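Local atomic coordinates of RTX-adhesin (Marinomonas primoryensis, PDB entry 5IRB), a protein that binds an Antarctic bacterium to diatoms and ice as a giant calcium-containing adhesin, of which this chain is a run of tandem beta-sandwich domains. Residues A[150-155]-A[167-172]; A[123-128]-A[132-137]; A[85-90]-A[95-100]; A[8-13]-A[63-68]. All blocks are in the same frame, centred on the assembly; numbering follows the deposited sequence.

In the fold
From the N terminus, the first contact to open is interaction 4 (8-13 with 63-68), in which a loop of 49 residues closes by joining the two outer strands of a three-stranded sheet. Interaction 3 (85-90 with 95-100) follows as a hairpin with four residues between its segments, in the same domain; it touches interaction 4, where Ser100 and Ala98 meet Leu10 and Ile8. About 51 Å from interaction 3 at the nearest atoms, interaction 2 (123-128 with 132-137) closes a three-residue loop in the next domain, beside two calcium ions. Interaction 1 (150-155 with 167-172), closing eleven residues, joins the two sheets of that domain and touches interaction 2 through neighbouring strands. The four contacts run in series: none nests or crosses.

Interaction 1 (A[150-155]-A[167-172]); sequences VSMTIN and KTWSVG
Trp169 spreads its indole beneath the two methyls of Val150 and reaches on to Met152. From CB, the first torsion (chi1 55°) sets CG between the backbone N and the carbonyl carbon, which turns the ring off its strand and into the space between the sheets. The start of the five-membered ring, CG and CD1, meets Val150 CG2, with CG at 3.9 Å from it. Farther along, Trp169 CD2 lies 3.8 Å from Val150 CG1, and this methyl stands over the six-membered ring, 13° off its normal, in a CH-pi contact. At the far side of the indole, Trp169 CZ3 is 3.8 Å from Met152 CE, which approaches the ring obliquely. The bend at chi3 of Met152 swings that same methyl to 3.8 Å from Val171 CG1, tip to tip. Strand 149-154 belongs to the five-stranded sheet and strand 168-174 to the three-stranded one, and the two segments cross at -38°, as expected for the facing sheets of a beta sandwich. Val186 closes in on Val150, Met152 and Trp169. No hydrogen bond joins the two segments, so the cohesion between them comes from dispersion and the CH-pi contact.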
loop_
_atom_site.group_PDB
_atom_site.type_symbol
_atom_site.label_atom_id
_atom_site.label_comp_id
_atom_site.label_asym_id
_atom_site.label_seq_id
_atom_site.Cartn_x
_atom_site.Cartn_y
_atom_site.Cartn_z
ATOM N N VAL A 150 2.638 0.368 9.090
ATOM C CA VAL A 150 1.745 0.228 7.941
ATOM C C VAL A 150 0.413 -0.321 8.423
ATOM O O VAL A 150 0.379 -1.326 9.128
ATOM C CB VAL A 150 2.353 -0.691 6.871
ATOM C CG1 VAL A 150 1.324 -1.022 5.753
ATOM C CG2 VAL A 150 3.592 -0.036 6.284
ATOM N N SER A 151 -0.676 0.366 8.100
ATOM C CA SER A 151 -1.979 -0.095 8.544
ATOM C C SER A 151 -3.051 -0.038 7.448
ATOM O O SER A 151 -2.929 0.684 6.451
ATOM C CB SER A 151 -2.430 0.692 9.769
ATOM O OG SER A 151 -2.584 2.054 9.472
ATOM N N MET A 152 -4.096 -0.834 7.637
ATOM C CA MET A 152 -5.191 -0.926 6.683
ATOM C C MET A 152 -6.363 -1.530 7.417
ATOM O O MET A 152 -6.166 -2.350 8.315
ATOM C CB MET A 152 -4.796 -1.772 5.485
ATOM C CG MET A 152 -4.439 -3.198 5.858
ATOM S SD MET A 152 -3.422 -3.956 4.598
ATOM C CE MET A 152 -1.825 -3.329 5.132
ATOM N N THR A 153 -7.574 -1.107 7.072
ATOM C CA THR A 153 -8.764 -1.691 7.662
ATOM C C THR A 153 -9.602 -2.335 6.552
ATOM O O THR A 153 -10.085 -1.657 5.638
ATOM C CB THR A 153 -9.595 -0.648 8.410
ATOM O OG1 THR A 153 -8.776 -0.018 9.392
ATOM C CG2 THR A 153 -10.763 -1.310 9.109
ATOM N N ILE A 154 -9.756 -3.649 6.643
ATOM C CA ILE A 154 -10.315 -4.441 5.551
ATOM C C ILE A 154 -11.511 -5.208 6.082
ATOM O O ILE A 154 -11.367 -6.057 6.967
ATOM C CB ILE A 154 -9.272 -5.408 4.946
ATOM C CG1 ILE A 154 -8.048 -4.628 4.473
ATOM C CG2 ILE A 154 -9.879 -6.202 3.763
ATOM C CD1 ILE A 154 -6.886 -5.487 4.030
ATOM N N ASN A 155 -12.688 -4.869 5.564
ATOM C CA ASN A 155 -13.948 -5.419 6.053
ATOM C C ASN A 155 -14.111 -5.178 7.545
ATOM O O ASN A 155 -14.589 -6.039 8.281
ATOM C CB ASN A 155 -14.020 -6.913 5.750
ATOM C CG ASN A 155 -15.419 -7.472 5.887
ATOM O OD1 ASN A 155 -16.395 -6.776 5.622
ATOM N ND2 ASN A 155 -15.524 -8.733 6.304
ATOM N N LYS A 167 12.473 -1.445 2.974
ATOM C CA LYS A 167 11.297 -0.599 2.720
ATOM C C LYS A 167 10.100 -1.330 2.096
ATOM O O LYS A 167 9.084 -0.710 1.789
ATOM C CB LYS A 167 11.647 0.628 1.862
ATOM C CG LYS A 167 12.673 1.600 2.521
ATOM C CD LYS A 167 12.384 3.013 2.020
ATOM C CE LYS A 167 13.243 4.056 2.669
ATOM N NZ LYS A 167 12.957 5.382 2.059
ATOM N N THR A 168 10.194 -2.645 1.943
ATOM C CA THR A 168 8.996 -3.419 1.658
ATOM C C THR A 168 8.255 -3.732 2.949
ATOM O O THR A 168 8.743 -3.439 4.055
ATOM C CB THR A 168 9.309 -4.731 0.926
ATOM O OG1 THR A 168 10.061 -5.587 1.787
ATOM C CG2 THR A 168 10.098 -4.445 -0.360
ATOM N N TRP A 169 7.034 -4.241 2.795
ATOM C CA TRP A 169 6.211 -4.626 3.926
ATOM C C TRP A 169 5.251 -5.697 3.433
ATOM O O TRP A 169 4.912 -5.711 2.260
ATOM C CB TRP A 169 5.444 -3.441 4.518
ATOM C CG TRP A 169 4.593 -2.694 3.553
ATOM C CD1 TRP A 169 4.932 -1.563 2.841
ATOM C CD2 TRP A 169 3.272 -3.034 3.150
ATOM N NE1 TRP A 169 3.885 -1.168 2.037
ATOM C CE2 TRP A 169 2.841 -2.079 2.196
ATOM C CE3 TRP A 169 2.383 -4.072 3.493
ATOM C CZ2 TRP A 169 1.585 -2.113 1.586
ATOM C CZ3 TRP A 169 1.123 -4.115 2.887
ATOM C CH2 TRP A 169 0.738 -3.145 1.951
ATOM N N SER A 170 4.802 -6.578 4.316
ATOM C CA SER A 170 3.712 -7.472 3.944
ATOM C C SER A 170 2.984 -7.908 5.183
ATOM O O SER A 170 3.545 -7.909 6.277
ATOM C CB SER A 170 4.229 -8.696 3.184
ATOM O OG SER A 170 5.053 -9.484 4.023
ATOM N N VAL A 171 1.727 -8.291 5.010
ATOM C CA VAL A 171 0.939 -8.766 6.133
ATOM C C VAL A 171 -0.128 -9.752 5.625
ATOM O O VAL A 171 -0.700 -9.570 4.537
ATOM C CB VAL A 171 0.298 -7.583 6.896
ATOM C CG1 VAL A 171 -0.673 -6.827 6.026
ATOM C CG2 VAL A 171 -0.374 -8.056 8.168
ATOM N N GLY A 172 -0.345 -10.811 6.392
ATOM C CA GLY A 172 -1.337 -11.821 6.064
ATOM C C GLY A 172 -2.733 -11.319 6.377
ATOM O O GLY A 172 -3.002 -10.850 7.477
#

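Interaction 2 (A[123-128]-A[132-137]); sequences DVVNAE and STITVS. With CA (calcium ion), chain G; CA (calcium ion), chain F.
Val125 turns its CG1 methyl onto the end of Ile134, with CG1 and Ile134 CD1 4.2 Å apart and the two side chains crossing obliquely. On the isoleucine, chi1 of -65° carries CG1 beside the backbone N and sends CD1 across to the valine, a light apolar touch. The second link is polar: the hydroxyl Ser132 OG donates to the backbone carbonyl Glu128 O at 3.0 Å, coming in tilted 29° from the carbonyl plane, and so ties the turn to the start of the next strand. Two calcium ions hold the other end of segment 123-128. The carboxylate of Asp123 grips one with both oxygens, OD1 at 2.5 Å and OD2 at 2.4 Å, and Thr205 O and water molecules bind the same ion. The carbonyl Val124 O binds the other calcium at 2.2 Å, together with Thr120, Asp122 and Glu129. Since Glu129 OE1 also accepts from Asn126 N, the metal site and the turn share a residue. Val125 pairs through its backbone with Thr207 and Asp209, which places strand 124-125 at the margin of the five-stranded sheet; strand 133-142 lies in the three-stranded sheet, where Ile134 pairs with Val173 and Ser132 with Gly175, at the head of helix 175-180.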
loop_
_atom_site.group_PDB
_atom_site.type_symbol
_atom_site.label_atom_id
_atom_site.label_comp_id
_atom_site.label_asym_id
_atom_site.label_seq_id
_atom_site.Cartn_x
_atom_site.Cartn_y
_atom_site.Cartn_z
ATOM N N ASP A 123 -4.800 -10.196 -9.119
ATOM C CA ASP A 123 -5.563 -9.090 -8.541
ATOM C C ASP A 123 -7.056 -9.457 -8.490
ATOM O O ASP A 123 -7.934 -8.581 -8.449
ATOM C CB ASP A 123 -5.338 -7.792 -9.321
ATOM C CG ASP A 123 -5.436 -6.556 -8.443
ATOM O OD1 ASP A 123 -5.121 -6.612 -7.226
ATOM O OD2 ASP A 123 -5.895 -5.537 -8.985
ATOM N N VAL A 124 -7.330 -10.760 -8.517
ATOM C CA VAL A 124 -8.680 -11.294 -8.327
ATOM C C VAL A 124 -8.723 -12.304 -7.169
ATOM O O VAL A 124 -7.930 -13.261 -7.105
ATOM C CB VAL A 124 -9.197 -11.954 -9.629
ATOM C CG1 VAL A 124 -10.579 -12.540 -9.430
ATOM C CG2 VAL A 124 -9.199 -10.934 -10.752
ATOM N N VAL A 125 -9.669 -12.119 -6.256
ATOM C CA VAL A 125 -9.835 -13.076 -5.169
ATOM C C VAL A 125 -10.829 -14.149 -5.586
ATOM O O VAL A 125 -12.030 -13.880 -5.687
ATOM C CB VAL A 125 -10.319 -12.416 -3.873
ATOM C CG1 VAL A 125 -10.563 -13.480 -2.805
ATOM C CG2 VAL A 125 -9.265 -11.410 -3.362
ATOM N N ASN A 126 -10.343 -15.361 -5.837
ATOM C CA ASN A 126 -11.258 -16.442 -6.209
ATOM C C ASN A 126 -11.802 -17.199 -4.993
ATOM O O ASN A 126 -11.464 -16.869 -3.856
ATOM C CB ASN A 126 -10.603 -17.414 -7.216
ATOM C CG ASN A 126 -9.521 -18.298 -6.593
ATOM O OD1 ASN A 126 -9.406 -18.422 -5.369
ATOM N ND2 ASN A 126 -8.745 -18.950 -7.447
ATOM N N ALA A 127 -12.618 -18.227 -5.257
ATOM C CA ALA A 127 -13.278 -18.986 -4.192
ATOM C C ALA A 127 -12.303 -19.560 -3.169
ATOM O O ALA A 127 -12.464 -19.378 -1.967
ATOM C CB ALA A 127 -14.140 -20.123 -4.804
ATOM N N GLU A 128 -11.293 -20.260 -3.657
ATOM C CA GLU A 128 -10.285 -20.859 -2.803
ATOM C C GLU A 128 -9.456 -19.841 -2.031
ATOM O O GLU A 128 -9.135 -20.049 -0.859
ATOM C CB GLU A 128 -9.402 -21.768 -3.655
ATOM C CG GLU A 128 -8.017 -22.069 -3.119
ATOM C CD GLU A 128 -7.334 -23.187 -3.906
ATOM O OE1 GLU A 128 -7.761 -23.487 -5.057
ATOM O OE2 GLU A 128 -6.321 -23.720 -3.396
ATOM N N SER A 132 -8.680 -18.620 2.487
ATOM C CA SER A 132 -7.285 -18.792 2.829
ATOM C C SER A 132 -6.707 -17.507 3.380
ATOM O O SER A 132 -7.339 -16.454 3.342
ATOM C CB SER A 132 -6.464 -19.200 1.612
ATOM O OG SER A 132 -6.872 -20.467 1.112
ATOM N N THR A 133 -5.464 -17.588 3.813
ATOM C CA THR A 133 -4.718 -16.383 4.144
ATOM C C THR A 133 -4.109 -15.824 2.866
ATOM O O THR A 133 -3.426 -16.541 2.145
ATOM C CB THR A 133 -3.639 -16.677 5.180
ATOM O OG1 THR A 133 -4.269 -17.057 6.404
ATOM C CG2 THR A 133 -2.753 -15.413 5.416
ATOM N N ILE A 134 -4.330 -14.542 2.596
ATOM C CA ILE A 134 -3.738 -13.894 1.435
ATOM C C ILE A 134 -2.744 -12.794 1.876
ATOM O O ILE A 134 -3.071 -11.970 2.723
ATOM C CB ILE A 134 -4.813 -13.267 0.543
ATOM C CG1 ILE A 134 -5.726 -14.342 -0.057
ATOM C CG2 ILE A 134 -4.201 -12.460 -0.568
ATOM C CD1 ILE A 134 -6.996 -13.748 -0.628
ATOM N N THR A 135 -1.540 -12.821 1.310
ATOM C CA THR A 135 -0.520 -11.808 1.580
ATOM C C THR A 135 -0.835 -10.469 0.922
ATOM O O THR A 135 -1.008 -10.387 -0.306
ATOM C CB THR A 135 0.863 -12.228 1.062
ATOM O OG1 THR A 135 1.272 -13.447 1.679
ATOM C CG2 THR A 135 1.905 -11.113 1.379
ATOM N N VAL A 136 -0.900 -9.413 1.725
ATOM C CA VAL A 136 -0.980 -8.075 1.163
ATOM C C VAL A 136 0.374 -7.431 1.369
ATOM O O VAL A 136 0.878 -7.380 2.491
ATOM C CB VAL A 136 -2.085 -7.233 1.824
ATOM C CG1 VAL A 136 -2.116 -5.830 1.214
ATOM C CG2 VAL A 136 -3.442 -7.918 1.633
ATOM N N SER A 137 0.979 -6.951 0.286
ATOM C CA SER A 137 2.342 -6.440 0.366
ATOM C C SER A 137 2.503 -5.189 -0.489
ATOM O O SER A 137 1.632 -4.837 -1.290
ATOM C CB SER A 137 3.351 -7.525 -0.050
ATOM O OG SER A 137 3.281 -7.797 -1.456
HETATM CA CA CA G . -4.965 -4.111 -7.283
HETATM CA CA CA F . -6.349 -14.646 -7.621
HETATM O O HOH W 1 -4.685 -15.591 -8.118
HETATM O O HOH W 2 -7.750 -15.821 -9.374
HETATM O O HOH W 3 -2.890 -4.171 -8.337
HETATM O O HOH W 4 -6.521 -2.743 -8.862
HETATM O O HOH W 5 -3.530 -4.123 -4.824
#

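Interaction 3 (A[85-90]-A[95-100]); sequences SVVVTN and QGTADS
Thr89 and Gln95 lie side by side and point the same way, and the amide Gln95 NE2 meets Thr89 OG1 at 3.2 Å in a weak, bent hydrogen bond (123° at the hydrogen). The extended glutamine chain also brings OE1 to 4.0 Å from Val87 CG2, approached at a slant. Next along the same face Val87 CB faces Thr97 CG2 at 4.0 Å, and at the far end Asp99 OD1 comes within 3.3 Å of Ser85 CB. Thr89-Gln95, Val87-Thr97 and Ser85-Asp99 are the non-hydrogen-bonded pairs of a beta hairpin, strands 81-89 and 95-106, within the five-stranded sheet of the first domain. The hydrogen-bonded pairs alternate with them: Val86 and Ala98 exchange two backbone bonds, as do Val88 and Gly96, the straightest being Val88 N to Gly96 O at 2.9 Å and 164°. Their side chains fall on the opposite face. Here Val86 CG1 touches Ala98 CB at 4.0 Å, while CG2 of Val88, set between its backbone N and carbonyl carbon, lies against the backbone of Gly96, 3.8 Å from Gly96 O. Ile8 of the facing sheet packs against Val86, Val88 and Ala98, and Val36 joins it against both valines.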
loop_
_atom_site.group_PDB
_atom_site.type_symbol
_atom_site.label_atom_id
_atom_site.label_comp_id
_atom_site.label_asym_id
_atom_site.label_seq_id
_atom_site.Cartn_x
_atom_site.Cartn_y
_atom_site.Cartn_z
ATOM N N SER A 85 22.504 42.793 15.527
ATOM C CA SER A 85 23.496 43.787 15.920
ATOM C C SER A 85 23.356 44.163 17.394
ATOM O O SER A 85 22.315 43.913 18.025
ATOM C CB SER A 85 23.394 45.020 15.018
ATOM O OG SER A 85 22.150 45.673 15.193
ATOM N N VAL A 86 24.432 44.715 17.960
ATOM C CA VAL A 86 24.413 45.099 19.364
ATOM C C VAL A 86 25.096 46.469 19.557
ATOM O O VAL A 86 26.058 46.793 18.861
ATOM C CB VAL A 86 25.078 44.016 20.244
ATOM C CG1 VAL A 86 26.544 43.841 19.886
ATOM C CG2 VAL A 86 24.891 44.316 21.747
ATOM N N VAL A 87 24.552 47.281 20.455
ATOM C CA VAL A 87 25.292 48.415 21.008
ATOM C C VAL A 87 25.387 48.242 22.526
ATOM O O VAL A 87 24.401 47.862 23.170
ATOM C CB VAL A 87 24.642 49.754 20.643
ATOM C CG1 VAL A 87 23.192 49.776 21.061
ATOM C CG2 VAL A 87 25.412 50.912 21.278
ATOM N N VAL A 88 26.582 48.455 23.079
ATOM C CA VAL A 88 26.809 48.334 24.513
ATOM C C VAL A 88 27.376 49.651 25.082
ATOM O O VAL A 88 27.958 50.448 24.346
ATOM C CB VAL A 88 27.794 47.206 24.868
ATOM C CG1 VAL A 88 27.364 45.876 24.271
ATOM C CG2 VAL A 88 29.217 47.579 24.432
ATOM N N THR A 89 27.215 49.850 26.385
ATOM C CA THR A 89 27.686 51.062 27.069
ATOM C C THR A 89 28.402 50.646 28.332
ATOM O O THR A 89 27.983 49.690 28.972
ATOM C CB THR A 89 26.533 52.007 27.440
ATOM O OG1 THR A 89 25.769 52.294 26.267
ATOM C CG2 THR A 89 27.082 53.309 28.033
ATOM N N ASN A 90 29.475 51.348 28.699
ATOM C CA ASN A 90 30.107 51.082 29.994
ATOM C C ASN A 90 29.860 52.216 30.974
ATOM O O ASN A 90 29.172 53.185 30.652
ATOM C CB ASN A 90 31.618 50.835 29.836
ATOM C CG ASN A 90 32.417 52.105 29.471
ATOM O OD1 ASN A 90 31.891 53.217 29.401
ATOM N ND2 ASN A 90 33.699 51.916 29.223
ATOM N N GLN A 95 30.796 53.715 24.303
ATOM C CA GLN A 95 30.000 52.712 23.612
ATOM C C GLN A 95 30.773 51.895 22.579
ATOM O O GLN A 95 31.886 52.266 22.170
ATOM C CB GLN A 95 28.807 53.366 22.950
ATOM C CG GLN A 95 27.978 54.146 23.908
ATOM C CD GLN A 95 26.664 54.541 23.316
ATOM O OE1 GLN A 95 26.534 54.696 22.100
ATOM N NE2 GLN A 95 25.665 54.702 24.166
ATOM N N GLY A 96 30.165 50.778 22.163
ATOM C CA GLY A 96 30.713 49.921 21.127
ATOM C C GLY A 96 29.567 49.234 20.391
ATOM O O GLY A 96 28.516 48.997 20.977
ATOM N N THR A 97 29.754 48.960 19.103
ATOM C CA THR A 97 28.771 48.258 18.298
ATOM C C THR A 97 29.387 47.025 17.652
ATOM O O THR A 97 30.585 46.991 17.387
ATOM C CB THR A 97 28.194 49.160 17.198
ATOM O OG1 THR A 97 29.275 49.657 16.391
ATOM C CG2 THR A 97 27.465 50.348 17.803
ATOM N N ALA A 98 28.566 46.006 17.405
ATOM C CA ALA A 98 28.990 44.893 16.546
ATOM C C ALA A 98 27.803 44.293 15.791
ATOM O O ALA A 98 26.659 44.591 16.122
ATOM C CB ALA A 98 29.688 43.820 17.367
ATOM N N ASP A 99 28.105 43.477 14.774
ATOM C CA ASP A 99 27.116 42.789 13.948
ATOM C C ASP A 99 27.327 41.289 14.018
ATOM O O ASP A 99 28.405 40.825 14.360
ATOM C CB ASP A 99 27.220 43.176 12.461
ATOM C CG ASP A 99 26.798 44.594 12.181
ATOM O OD1 ASP A 99 25.784 45.052 12.749
ATOM O OD2 ASP A 99 27.477 45.247 11.359
ATOM N N SER A 100 26.313 40.527 13.624
ATOM C CA SER A 100 26.496 39.093 13.511
ATOM C C SER A 100 25.353 38.503 12.696
ATOM O O SER A 100 24.324 39.154 12.480
ATOM C CB SER A 100 26.551 38.441 14.892
ATOM O OG SER A 100 26.948 37.088 14.790
#

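Interaction 4 (A[8-13]-A[63-68]); sequences INLDID and GTWSVS
The two outer strands of a three-stranded antiparallel sheet, 8-12 and 64-70, meet here across the strand that separates them, 29-38, in the first beta-sandwich domain. Both run antiparallel to that middle strand and hence in roughly the same direction; their segments approach to 9.1 Å between axes, and the 44° between them is consistent with the twist of the sheet over two strand steps. One large side chain, Trp65, spans the gap. Its first torsion, chi1 54°, swings the indole away from its own strand, and the end of the ring system reaches strand 8-12. The pyrrole nitrogen NE1 lies 3.6 Å from Leu10 CD1, a methyl whose branch reaches the ring because CG of the leucine is anti to the backbone N (chi1 175°). Farther round the ring, Trp65 CZ2 is 3.6 Å from the carbonyl oxygen Asp11 O, which approaches obliquely. Ile12 completes the line of contacts: its CG1 comes to the ring edge, near the plane, at 4.1 Å from Trp65 CZ2. From the five-stranded sheet, Val46 and Leu48 pack on Trp65, and Ala84 touches both Leu10 and Ile12. Ile12 and Glu102 bind magnesium in a structure of this protein, although no such ion is bound to them here. The indole nitrogen makes no hydrogen bond to segment 8-13, so this bridge between sheet edges rests on van der Waals packing, while backbone bonds to strand 29-38 hold each edge strand in place.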
loop_
_atom_site.group_PDB
_atom_site.type_symbol
_atom_site.label_atom_id
_atom_site.label_comp_id
_atom_site.label_asym_id
_atom_site.label_seq_id
_atom_site.Cartn_x
_atom_site.Cartn_y
_atom_site.Cartn_z
ATOM N N ILE A 8 33.776 45.052 20.756
ATOM C CA ILE A 8 33.025 43.849 21.152
ATOM C C ILE A 8 32.721 42.876 20.014
ATOM O O ILE A 8 32.811 43.214 18.836
ATOM C CB ILE A 8 31.688 44.237 21.799
ATOM C CG1 ILE A 8 30.960 45.219 20.879
ATOM C CG2 ILE A 8 31.919 44.880 23.161
ATOM C CD1 ILE A 8 29.543 45.477 21.262
ATOM N N ASN A 9 32.346 41.663 20.405
ATOM C CA ASN A 9 32.004 40.596 19.483
ATOM C C ASN A 9 30.625 40.039 19.847
ATOM O O ASN A 9 30.344 39.803 21.016
ATOM C CB ASN A 9 33.067 39.493 19.518
ATOM C CG ASN A 9 32.947 38.524 18.351
ATOM O OD1 ASN A 9 33.449 38.789 17.258
ATOM N ND2 ASN A 9 32.282 37.392 18.578
ATOM N N LEU A 10 29.785 39.804 18.846
ATOM C CA LEU A 10 28.418 39.350 19.071
ATOM C C LEU A 10 28.224 37.955 18.489
ATOM O O LEU A 10 28.479 37.735 17.310
ATOM C CB LEU A 10 27.419 40.305 18.420
ATOM C CG LEU A 10 25.921 39.948 18.446
ATOM C CD1 LEU A 10 25.404 39.863 19.871
ATOM C CD2 LEU A 10 25.094 40.934 17.633
ATOM N N ASP A 11 27.801 37.013 19.324
ATOM C CA ASP A 11 27.523 35.657 18.862
ATOM C C ASP A 11 26.089 35.288 19.122
ATOM O O ASP A 11 25.513 35.665 20.146
ATOM C CB ASP A 11 28.416 34.623 19.542
ATOM C CG ASP A 11 29.801 34.552 18.939
ATOM O OD1 ASP A 11 29.933 33.997 17.822
ATOM O OD2 ASP A 11 30.761 35.024 19.584
ATOM N N ILE A 12 25.536 34.518 18.186
ATOM C CA ILE A 12 24.202 33.953 18.297
ATOM C C ILE A 12 24.366 32.447 18.446
ATOM O O ILE A 12 25.100 31.826 17.674
ATOM C CB ILE A 12 23.334 34.289 17.065
ATOM C CG1 ILE A 12 23.368 35.801 16.785
ATOM C CG2 ILE A 12 21.906 33.779 17.240
ATOM C CD1 ILE A 12 23.123 36.166 15.325
ATOM N N ASP A 13 23.736 31.868 19.464
ATOM C CA ASP A 13 23.760 30.416 19.645
ATOM C C ASP A 13 22.955 29.738 18.541
ATOM O O ASP A 13 22.054 30.361 17.973
ATOM C CB ASP A 13 23.189 30.038 21.015
ATOM C CG ASP A 13 23.979 30.629 22.159
ATOM O OD1 ASP A 13 25.223 30.625 22.093
ATOM O OD2 ASP A 13 23.357 31.122 23.120
ATOM N N GLY A 63 27.000 39.002 30.105
ATOM C CA GLY A 63 27.220 39.042 28.674
ATOM C C GLY A 63 26.261 38.234 27.816
ATOM O O GLY A 63 26.278 38.367 26.590
ATOM N N THR A 64 25.448 37.378 28.432
ATOM C CA THR A 64 24.484 36.596 27.661
ATOM C C THR A 64 23.215 37.391 27.375
ATOM O O THR A 64 22.956 38.424 27.989
ATOM C CB THR A 64 24.042 35.292 28.387
ATOM O OG1 THR A 64 23.356 35.635 29.599
ATOM C CG2 THR A 64 25.225 34.387 28.702
ATOM N N TRP A 65 22.417 36.889 26.439
ATOM C CA TRP A 65 21.134 37.492 26.134
ATOM C C TRP A 65 20.228 36.423 25.538
ATOM O O TRP A 65 20.694 35.385 25.076
ATOM C CB TRP A 65 21.260 38.653 25.149
ATOM C CG TRP A 65 21.979 38.303 23.876
ATOM C CD1 TRP A 65 23.316 38.384 23.644
ATOM C CD2 TRP A 65 21.397 37.764 22.679
ATOM N NE1 TRP A 65 23.597 37.966 22.367
ATOM C CE2 TRP A 65 22.430 37.575 21.755
ATOM C CE3 TRP A 65 20.086 37.434 22.295
ATOM C CZ2 TRP A 65 22.212 37.085 20.472
ATOM C CZ3 TRP A 65 19.866 36.943 21.022
ATOM C CH2 TRP A 65 20.921 36.773 20.125
ATOM N N SER A 66 18.937 36.708 25.546
ATOM C CA SER A 66 17.924 35.749 25.162
ATOM C C SER A 66 16.660 36.529 24.840
ATOM O O SER A 66 16.358 37.517 25.506
ATOM C CB SER A 66 17.693 34.725 26.268
ATOM O OG SER A 66 16.315 34.631 26.571
ATOM N N VAL A 67 15.953 36.113 23.796
ATOM C CA VAL A 67 14.787 36.845 23.315
ATOM C C VAL A 67 13.786 35.916 22.624
ATOM O O VAL A 67 14.162 35.019 21.879
ATOM C CB VAL A 67 15.177 37.987 22.326
ATOM C CG1 VAL A 67 15.819 37.450 21.059
ATOM C CG2 VAL A 67 13.974 38.894 22.017
ATOM N N SER A 68 12.517 36.130 22.934
ATOM C CA SER A 68 11.406 35.421 22.309
ATOM C C SER A 68 11.083 35.953 20.909
ATOM O O SER A 68 10.875 37.166 20.728
ATOM C CB SER A 68 10.179 35.527 23.201
ATOM O OG SER A 68 9.795 34.250 23.660
#